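Local coordinates for p-47 protein (Clostridium botulinum E1 str. 'BoNT E Beluga', PDB 5WIX), which is of unknown function but adopts a tulip-domain fold resembling bactericidal/permeability-increasing protein, so it may bind lipids or other hydrophobic molecules, at residues T274-Y286 / Y295-F307. Residues are numbered along the deposited sequence; the frame is centred on the assembly and turned at random.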
ATOM      1  N   THR A 274      -8.031  11.118   4.214  1.00100.08           N
ATOM      2  CA  THR A 274      -9.472  10.951   4.059  1.00103.77           C
ATOM      3  C   THR A 274      -9.968  11.911   2.978  1.00101.96           C
ATOM      4  O   THR A 274      -9.595  13.085   2.986  1.00113.56           O
ATOM      5  CB  THR A 274     -10.194  11.223   5.391  1.00120.61           C
ATOM      6  OG1 THR A 274      -9.618  10.396   6.401  1.00140.12           O
ATOM      7  CG2 THR A 274     -11.671  10.921   5.310  1.00128.07           C
ATOM      8  N   GLY A 275     -10.798  11.427   2.055  1.00 86.90           N
ATOM      9  CA  GLY A 275     -11.218  12.248   0.930  1.00 87.80           C
ATOM     10  C   GLY A 275     -12.599  12.000   0.333  1.00 96.78           C
ATOM     11  O   GLY A 275     -13.050  10.853   0.223  1.00105.07           O
ATOM     12  N   ILE A 276     -13.258  13.089  -0.076  1.00 86.24           N
ATOM     13  CA  ILE A 276     -14.580  13.036  -0.715  1.00 87.72           C
ATOM     14  C   ILE A 276     -14.565  13.449  -2.201  1.00 83.87           C
ATOM     15  O   ILE A 276     -13.858  14.379  -2.596  1.00 93.39           O
ATOM     16  CB  ILE A 276     -15.581  13.936   0.040  1.00 87.89           C
ATOM     17  CG1 ILE A 276     -15.896  13.330   1.400  1.00101.02           C
ATOM     18  CG2 ILE A 276     -16.877  14.111  -0.742  1.00 81.44           C
ATOM     19  CD1 ILE A 276     -17.069  13.989   2.095  1.00122.42           C
ATOM     20  N   ILE A 277     -15.347  12.754  -3.019  1.00 67.59           N
ATOM     21  CA  ILE A 277     -15.516  13.143  -4.412  1.00 71.32           C
ATOM     22  C   ILE A 277     -16.642  14.162  -4.596  1.00 78.06           C
ATOM     23  O   ILE A 277     -17.822  13.834  -4.426  1.00 73.98           O
ATOM     24  CB  ILE A 277     -15.823  11.936  -5.291  1.00 61.75           C
ATOM     25  CG1 ILE A 277     -14.652  10.949  -5.267  1.00 72.34           C
ATOM     26  CG2 ILE A 277     -16.118  12.393  -6.711  1.00 65.20           C
ATOM     27  CD1 ILE A 277     -14.844   9.680  -6.131  1.00 71.62           C
ATOM     28  N   LYS A 278     -16.290  15.393  -4.938  1.00 87.46           N
ATOM     29  CA  LYS A 278     -17.309  16.345  -5.351  1.00 97.35           C
ATOM     30  C   LYS A 278     -17.148  16.734  -6.825  1.00 94.63           C
ATOM     31  O   LYS A 278     -16.074  16.586  -7.408  1.00 96.13           O
ATOM     32  CB  LYS A 278     -17.272  17.578  -4.458  1.00100.34           C
ATOM     33  CG  LYS A 278     -17.794  17.329  -3.052  1.00102.72           C
ATOM     34  CD  LYS A 278     -18.272  18.643  -2.443  1.00121.28           C
ATOM     35  CE  LYS A 278     -18.864  18.454  -1.057  1.00130.69           C
ATOM     36  NZ  LYS A 278     -17.822  18.101  -0.052  1.00136.15           N
ATOM     37  N   ASN A 279     -18.226  17.204  -7.441  1.00 95.94           N
ATOM     38  CA  ASN A 279     -18.137  17.740  -8.798  1.00 88.07           C
ATOM     39  C   ASN A 279     -17.515  19.146  -8.821  1.00 92.07           C
ATOM     40  O   ASN A 279     -17.747  19.966  -7.916  1.00 84.49           O
ATOM     41  CB  ASN A 279     -19.514  17.766  -9.444  1.00 75.74           C
ATOM     42  CG  ASN A 279     -20.482  18.668  -8.711  1.00 87.66           C
ATOM     43  OD1 ASN A 279     -20.455  18.778  -7.484  1.00 92.65           O
ATOM     44  ND2 ASN A 279     -21.348  19.326  -9.467  1.00100.42           N
ATOM     45  N   LYS A 280     -16.712  19.416  -9.848  1.00 91.87           N
ATOM     46  CA  LYS A 280     -15.994  20.692  -9.950  1.00 92.91           C
ATOM     47  C   LYS A 280     -16.930  21.736 -10.510  1.00 87.29           C
ATOM     48  O   LYS A 280     -16.777  22.932 -10.266  1.00 88.43           O
ATOM     49  CB  LYS A 280     -14.747  20.559 -10.840  1.00 96.57           C
ATOM     50  CG  LYS A 280     -13.858  21.816 -10.914  1.00 97.34           C
ATOM     51  CD  LYS A 280     -12.741  21.688 -11.975  1.00 98.38           C
ATOM     52  CE  LYS A 280     -11.634  20.704 -11.570  1.00 96.45           C
ATOM     53  NZ  LYS A 280     -10.571  20.570 -12.617  1.00 90.28           N
ATOM     54  N   ASN A 281     -17.917  21.246 -11.255  1.00 92.36           N
ATOM     55  CA  ASN A 281     -18.852  22.071 -12.004  1.00 86.45           C
ATOM     56  C   ASN A 281     -19.995  21.240 -12.577  1.00 95.36           C
ATOM     57  O   ASN A 281     -20.123  20.044 -12.268  1.00 92.33           O
ATOM     58  CB  ASN A 281     -18.128  22.804 -13.132  1.00 73.65           C
ATOM     59  CG  ASN A 281     -17.232  21.885 -13.945  1.00 80.45           C
ATOM     60  OD1 ASN A 281     -17.587  20.744 -14.244  1.00 91.96           O
ATOM     61  ND2 ASN A 281     -16.053  22.379 -14.297  1.00 80.30           N
ATOM     62  N   THR A 282     -20.806  21.870 -13.426  1.00 90.24           N
ATOM     63  CA  THR A 282     -21.994  21.229 -13.968  1.00 72.45           C
ATOM     64  C   THR A 282     -21.609  19.996 -14.788  1.00 75.55           C
ATOM     65  O   THR A 282     -20.751  20.063 -15.675  1.00 85.22           O
ATOM     66  CB  THR A 282     -22.831  22.206 -14.844  1.00 80.52           C
ATOM     67  OG1 THR A 282     -23.142  23.396 -14.102  1.00 88.34           O
ATOM     68  CG2 THR A 282     -24.129  21.541 -15.290  1.00 62.20           C
ATOM     69  N   LEU A 283     -22.233  18.867 -14.470  1.00 63.41           N
ATOM     70  CA  LEU A 283     -22.029  17.645 -15.233  1.00 82.10           C
ATOM     71  C   LEU A 283     -23.084  17.515 -16.330  1.00 81.62           C
ATOM     72  O   LEU A 283     -24.281  17.417 -16.041  1.00 83.31           O
ATOM     73  CB  LEU A 283     -22.071  16.423 -14.305  1.00 81.03           C
ATOM     74  CG  LEU A 283     -21.338  16.614 -12.979  1.00 82.83           C
ATOM     75  CD1 LEU A 283     -21.535  15.401 -12.057  1.00 82.25           C
ATOM     76  CD2 LEU A 283     -19.860  16.883 -13.223  1.00 80.34           C
ATOM     77  N   ASN A 284     -22.654  17.501 -17.589  1.00 64.28           N
ATOM     78  CA  ASN A 284     -23.630  17.415 -18.681  1.00 58.26           C
ATOM     79  C   ASN A 284     -23.924  15.974 -19.074  1.00 58.68           C
ATOM     80  O   ASN A 284     -23.125  15.312 -19.766  1.00 60.41           O
ATOM     81  CB  ASN A 284     -23.145  18.215 -19.888  1.00 53.22           C
ATOM     82  CG  ASN A 284     -22.846  19.668 -19.533  1.00 64.63           C
ATOM     83  OD1 ASN A 284     -23.675  20.369 -18.946  1.00 57.53           O
ATOM     84  ND2 ASN A 284     -21.637  20.114 -19.863  1.00 57.65           N
ATOM     85  N   TRP A 285     -25.068  15.477 -18.613  1.00 48.70           N
ATOM     86  CA  TRP A 285     -25.430  14.097 -18.906  1.00 57.88           C
ATOM     87  C   TRP A 285     -25.594  13.876 -20.398  1.00 59.93           C
ATOM     88  O   TRP A 285     -25.835  14.811 -21.172  1.00 74.25           O
ATOM     89  CB  TRP A 285     -26.714  13.709 -18.195  1.00 53.07           C
ATOM     90  CG  TRP A 285     -26.833  12.256 -17.985  1.00 67.10           C
ATOM     91  CD1 TRP A 285     -27.573  11.379 -18.713  1.00 81.50           C
ATOM     92  CD2 TRP A 285     -26.187  11.492 -16.969  1.00 75.11           C
ATOM     93  NE1 TRP A 285     -27.437  10.105 -18.211  1.00 73.66           N
ATOM     94  CE2 TRP A 285     -26.589  10.149 -17.137  1.00 79.01           C
ATOM     95  CE3 TRP A 285     -25.308  11.810 -15.934  1.00 64.77           C
ATOM     96  CZ2 TRP A 285     -26.140   9.130 -16.313  1.00 71.86           C
ATOM     97  CZ3 TRP A 285     -24.861  10.796 -15.120  1.00 75.35           C
ATOM     98  CH2 TRP A 285     -25.279   9.468 -15.313  1.00 72.13           C
ATOM     99  N   TYR A 286     -25.466  12.625 -20.802  1.00 66.02           N
ATOM    100  CA  TYR A 286     -25.690  12.279 -22.192  1.00 61.32           C
ATOM    101  C   TYR A 286     -27.192  12.230 -22.515  1.00 60.97           C
ATOM    102  O   TYR A 286     -28.031  12.218 -21.621  1.00 56.08           O
ATOM    103  CB  TYR A 286     -25.004  10.950 -22.519  1.00 62.58           C
ATOM    104  CG  TYR A 286     -25.563   9.741 -21.810  1.00 60.64           C
ATOM    105  CD1 TYR A 286     -26.629   9.032 -22.345  1.00 62.28           C
ATOM    106  CD2 TYR A 286     -25.008   9.289 -20.610  1.00 66.08           C
ATOM    107  CE1 TYR A 286     -27.139   7.910 -21.705  1.00 87.53           C
ATOM    108  CE2 TYR A 286     -25.509   8.162 -19.962  1.00 63.23           C
ATOM    109  CZ  TYR A 286     -26.570   7.475 -20.514  1.00 74.70           C
ATOM    110  OH  TYR A 286     -27.093   6.362 -19.884  1.00 70.32           O
ATOM    111  N   TYR A 295     -33.701  14.032 -24.267  1.00 72.30           N
ATOM    112  CA  TYR A 295     -33.513  14.953 -23.151  1.00 66.70           C
ATOM    113  C   TYR A 295     -32.073  14.850 -22.628  1.00 63.87           C
ATOM    114  O   TYR A 295     -31.419  13.821 -22.800  1.00 67.19           O
ATOM    115  CB  TYR A 295     -34.547  14.686 -22.062  1.00 64.97           C
ATOM    116  CG  TYR A 295     -35.983  14.748 -22.575  1.00 57.37           C
ATOM    117  CD1 TYR A 295     -36.783  15.862 -22.341  1.00 55.00           C
ATOM    118  CD2 TYR A 295     -36.537  13.678 -23.288  1.00 58.04           C
ATOM    119  CE1 TYR A 295     -38.095  15.912 -22.810  1.00 68.21           C
ATOM    120  CE2 TYR A 295     -37.836  13.714 -23.755  1.00 69.97           C
ATOM    121  CZ  TYR A 295     -38.619  14.834 -23.520  1.00 78.88           C
ATOM    122  OH  TYR A 295     -39.917  14.858 -24.002  1.00 72.75           O
ATOM    123  N   TYR A 296     -31.577  15.936 -22.032  1.00 53.63           N
ATOM    124  CA  TYR A 296     -30.165  16.078 -21.675  1.00 57.44           C
ATOM    125  C   TYR A 296     -30.016  16.652 -20.288  1.00 69.13           C
ATOM    126  O   TYR A 296     -29.682  17.832 -20.129  1.00 66.61           O
ATOM    127  CB  TYR A 296     -29.431  16.991 -22.653  1.00 56.59           C
ATOM    128  CG  TYR A 296     -29.230  16.429 -24.034  1.00 63.19           C
ATOM    129  CD1 TYR A 296     -28.014  15.884 -24.401  1.00 69.15           C
ATOM    130  CD2 TYR A 296     -30.253  16.451 -24.975  1.00 68.93           C
ATOM    131  CE1 TYR A 296     -27.815  15.373 -25.666  1.00 79.07           C
ATOM    132  CE2 TYR A 296     -30.069  15.939 -26.259  1.00 66.26           C
ATOM    133  CZ  TYR A 296     -28.843  15.401 -26.599  1.00 81.27           C
ATOM    134  OH  TYR A 296     -28.636  14.883 -27.865  1.00 89.28           O
ATOM    135  N   PRO A 297     -30.231  15.810 -19.266  1.00 66.82           N
ATOM    136  CA  PRO A 297     -30.304  16.329 -17.896  1.00 56.88           C
ATOM    137  C   PRO A 297     -28.951  16.816 -17.443  1.00 62.19           C
ATOM    138  O   PRO A 297     -27.954  16.441 -18.055  1.00 77.43           O
ATOM    139  CB  PRO A 297     -30.766  15.125 -17.092  1.00 54.01           C
ATOM    140  CG  PRO A 297     -30.206  13.964 -17.848  1.00 60.96           C
ATOM    141  CD  PRO A 297     -30.264  14.337 -19.304  1.00 55.20           C
ATOM    142  N   GLU A 298     -28.913  17.652 -16.409  1.00 63.76           N
ATOM    143  CA  GLU A 298     -27.633  18.082 -15.859  1.00 71.69           C
ATOM    144  C   GLU A 298     -27.635  18.019 -14.341  1.00 87.45           C
ATOM    145  O   GLU A 298     -28.492  18.612 -13.677  1.00101.37           O
ATOM    146  CB  GLU A 298     -27.279  19.490 -16.335  1.00 63.66           C
ATOM    147  CG  GLU A 298     -28.335  20.516 -16.051  1.00 83.34           C
ATOM    148  CD  GLU A 298     -28.171  21.766 -16.895  1.00102.04           C
ATOM    149  OE1 GLU A 298     -27.599  22.740 -16.355  1.00 94.69           O
ATOM    150  OE2 GLU A 298     -28.613  21.777 -18.079  1.00 96.43           O
ATOM    151  N   ILE A 299     -26.662  17.289 -13.800  1.00 69.73           N
ATOM    152  CA  ILE A 299     -26.441  17.253 -12.365  1.00 72.84           C
ATOM    153  C   ILE A 299     -25.644  18.485 -11.939  1.00 73.67           C
ATOM    154  O   ILE A 299     -24.592  18.783 -12.516  1.00 73.18           O
ATOM    155  CB  ILE A 299     -25.693  15.978 -11.937  1.00 63.62           C
ATOM    156  CG1 ILE A 299     -26.468  14.727 -12.363  1.00 60.44           C
ATOM    157  CG2 ILE A 299     -25.552  15.969 -10.441  1.00 57.38           C
ATOM    158  CD1 ILE A 299     -25.640  13.697 -13.117  1.00 58.24           C
ATOM    159  N   ASN A 300     -26.132  19.190 -10.924  1.00 70.76           N
ATOM    160  CA  ASN A 300     -25.539  20.466 -10.538  1.00 89.97           C
ATOM    161  C   ASN A 300     -24.566  20.434  -9.366  1.00 98.47           C
ATOM    162  O   ASN A 300     -23.613  21.220  -9.342  1.00 97.28           O
ATOM    163  CB  ASN A 300     -26.645  21.458 -10.229  1.00100.85           C
ATOM    164  CG  ASN A 300     -27.177  22.103 -11.468  1.00 97.22           C
ATOM    165  OD1 ASN A 300     -26.408  22.477 -12.357  1.00 92.31           O
ATOM    166  ND2 ASN A 300     -28.498  22.217 -11.557  1.00101.33           N
ATOM    167  N   ASP A 301     -24.833  19.571  -8.383  1.00111.39           N
ATOM    168  CA  ASP A 301     -23.843  19.230  -7.353  1.00106.19           C
ATOM    169  C   ASP A 301     -23.836  17.716  -7.098  1.00 92.63           C
ATOM    170  O   ASP A 301     -24.880  17.052  -7.083  1.00 76.45           O
ATOM    171  CB  ASP A 301     -24.082  20.010  -6.055  1.00114.20           C
ATOM    172  CG  ASP A 301     -25.505  19.913  -5.555  1.00136.73           C
ATOM    173  OD1 ASP A 301     -26.136  18.845  -5.694  1.00142.61           O
ATOM    174  OD2 ASP A 301     -25.992  20.922  -5.002  1.00149.35           O
ATOM    175  N   PHE A 302     -22.638  17.173  -6.920  1.00 96.49           N
ATOM    176  CA  PHE A 302     -22.451  15.731  -6.877  1.00 89.03           C
ATOM    177  C   PHE A 302     -21.490  15.393  -5.773  1.00 87.54           C
ATOM    178  O   PHE A 302     -20.482  16.075  -5.596  1.00 83.75           O
ATOM    179  CB  PHE A 302     -21.925  15.235  -8.209  1.00 81.54           C
ATOM    180  CG  PHE A 302     -21.631  13.763  -8.258  1.00 72.46           C
ATOM    181  CD1 PHE A 302     -22.534  12.887  -8.853  1.00 67.50           C
ATOM    182  CD2 PHE A 302     -20.438  13.264  -7.781  1.00 67.27           C
ATOM    183  CE1 PHE A 302     -22.262  11.540  -8.942  1.00 59.57           C
ATOM    184  CE2 PHE A 302     -20.160  11.922  -7.861  1.00 77.47           C
ATOM    185  CZ  PHE A 302     -21.070  11.055  -8.449  1.00 74.38           C
ATOM    186  N   SER A 303     -21.793  14.329  -5.042  1.00 94.96           N
ATOM    187  CA  SER A 303     -20.949  13.926  -3.931  1.00 94.70           C
ATOM    188  C   SER A 303     -20.915  12.405  -3.779  1.00 92.34           C
ATOM    189  O   SER A 303     -21.949  11.735  -3.815  1.00 95.68           O
ATOM    190  CB  SER A 303     -21.425  14.574  -2.640  1.00 86.12           C
ATOM    191  OG  SER A 303     -21.687  13.567  -1.679  1.00 97.53           O
ATOM    192  N   MET A 304     -19.709  11.871  -3.634  1.00 91.02           N
ATOM    193  CA  MET A 304     -19.508  10.458  -3.344  1.00 83.03           C
ATOM    194  C   MET A 304     -18.469  10.338  -2.231  1.00 82.87           C
ATOM    195  O   MET A 304     -17.292  10.604  -2.461  1.00 85.03           O
ATOM    196  CB  MET A 304     -19.054   9.711  -4.597  1.00 63.58           C
ATOM    197  CG  MET A 304     -19.243   8.195  -4.551  1.00 57.94           C
ATOM    198  SD  MET A 304     -18.688   7.330  -6.055  1.00 76.71           S
ATOM    199  CE  MET A 304     -19.942   6.060  -6.252  1.00 73.72           C
ATOM    200  N   GLU A 305     -18.903   9.980  -1.023  1.00 95.17           N
ATOM    201  CA  GLU A 305     -17.981   9.750   0.108  1.00105.25           C
ATOM    202  C   GLU A 305     -17.991   8.277   0.533  1.00 90.35           C
ATOM    203  O   GLU A 305     -18.986   7.573   0.341  1.00 75.05           O
ATOM    204  CB  GLU A 305     -18.329  10.657   1.311  1.00108.25           C
ATOM    205  CG  GLU A 305     -19.452  10.158   2.227  1.00120.00           C
ATOM    206  CD  GLU A 305     -19.808  11.150   3.343  1.00132.82           C
ATOM    207  OE1 GLU A 305     -19.988  12.349   3.040  1.00139.44           O
ATOM    208  OE2 GLU A 305     -19.912  10.730   4.522  1.00126.12           O
ATOM    209  N   LEU A 306     -16.884   7.800   1.096  1.00 88.40           N
ATOM    210  CA  LEU A 306     -16.831   6.398   1.507  1.00 77.33           C
ATOM    211  C   LEU A 306     -17.586   6.204   2.815  1.00 75.39           C
ATOM    212  O   LEU A 306     -17.481   7.017   3.737  1.00 77.55           O
ATOM    213  CB  LEU A 306     -15.397   5.922   1.643  1.00 78.40           C
ATOM    214  CG  LEU A 306     -15.269   4.405   1.702  1.00 78.15           C
ATOM    215  CD1 LEU A 306     -15.809   3.790   0.437  1.00 76.58           C
ATOM    216  CD2 LEU A 306     -13.828   3.993   1.919  1.00 86.39           C
ATOM    217  N   PHE A 307     -18.331   5.109   2.895  1.00 80.21           N
ATOM    218  CA  PHE A 307     -19.361   4.943   3.922  1.00 91.45           C
ATOM    219  C   PHE A 307     -19.415   3.488   4.437  1.00 94.43           C
ATOM    220  O   PHE A 307     -19.364   2.533   3.653  1.00103.38           O
ATOM    221  CB  PHE A 307     -20.697   5.420   3.320  1.00 90.53           C
ATOM    222  CG  PHE A 307     -21.937   4.914   4.007  1.00 95.14           C
ATOM    223  CD1 PHE A 307     -22.395   5.500   5.173  1.00103.29           C
ATOM    224  CD2 PHE A 307     -22.701   3.911   3.421  1.00101.41           C
ATOM    225  CE1 PHE A 307     -23.564   5.052   5.777  1.00118.59           C
ATOM    226  CE2 PHE A 307     -23.866   3.454   4.020  1.00113.10           C
ATOM    227  CZ  PHE A 307     -24.299   4.024   5.199  1.00119.66           C
TER
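Ile277 and Met304 form an antiparallel hydrogen-bonded pair: Met304 N bonds Ile277 O at 2.8 Å, and Ile277 N bonds back to Met304 O. Strands 275-279 and 302-307 run at 166° to each other, and a second antiparallel pairing, Leu283 with Ile299, begins one residue out of step, its return bond from Ile299 N weak. Asn279 bridges the offset. With CG lodged between its backbone N and carbonyl carbon (chi1 62°), the carboxamide meets the 300-302 backbone: OD1 accepts Phe302 N at 2.8 Å from above the C=O plane, while ND2 donates to Asn281 O and, weakly, to Asn300 O. Asn300 and Asp301 form a classic beta bulge opposite Ser317, which also hydrogen-bonds Asp301 OD1.

The packed side is apolar. Leu283 CD1 meets Phe302 CB at 3.9 Å, the two side chains nearly at right angles, and Ile277 CG2 lies at the edge of the Phe302 ring. Further along, Pro297 CG and Ile299 CD1 pack obliquely against the indole of Trp285. Helices 240-252 and 370-390 cover this face, Ser386 bonding the indole NE1. The other face, with Lys278, Asn284, Ser303 and Glu298, is more solvent-accessible and looser: Thr282 CG2 only grazes Glu298 OE1 at 3.8 Å, and Glu305 OE1 makes a long, weak ion pair with Arg315. Backbone bonds and one amide thus probably set the register of this tulip-type curled sheet, whereas apolar side chains join it to its helices.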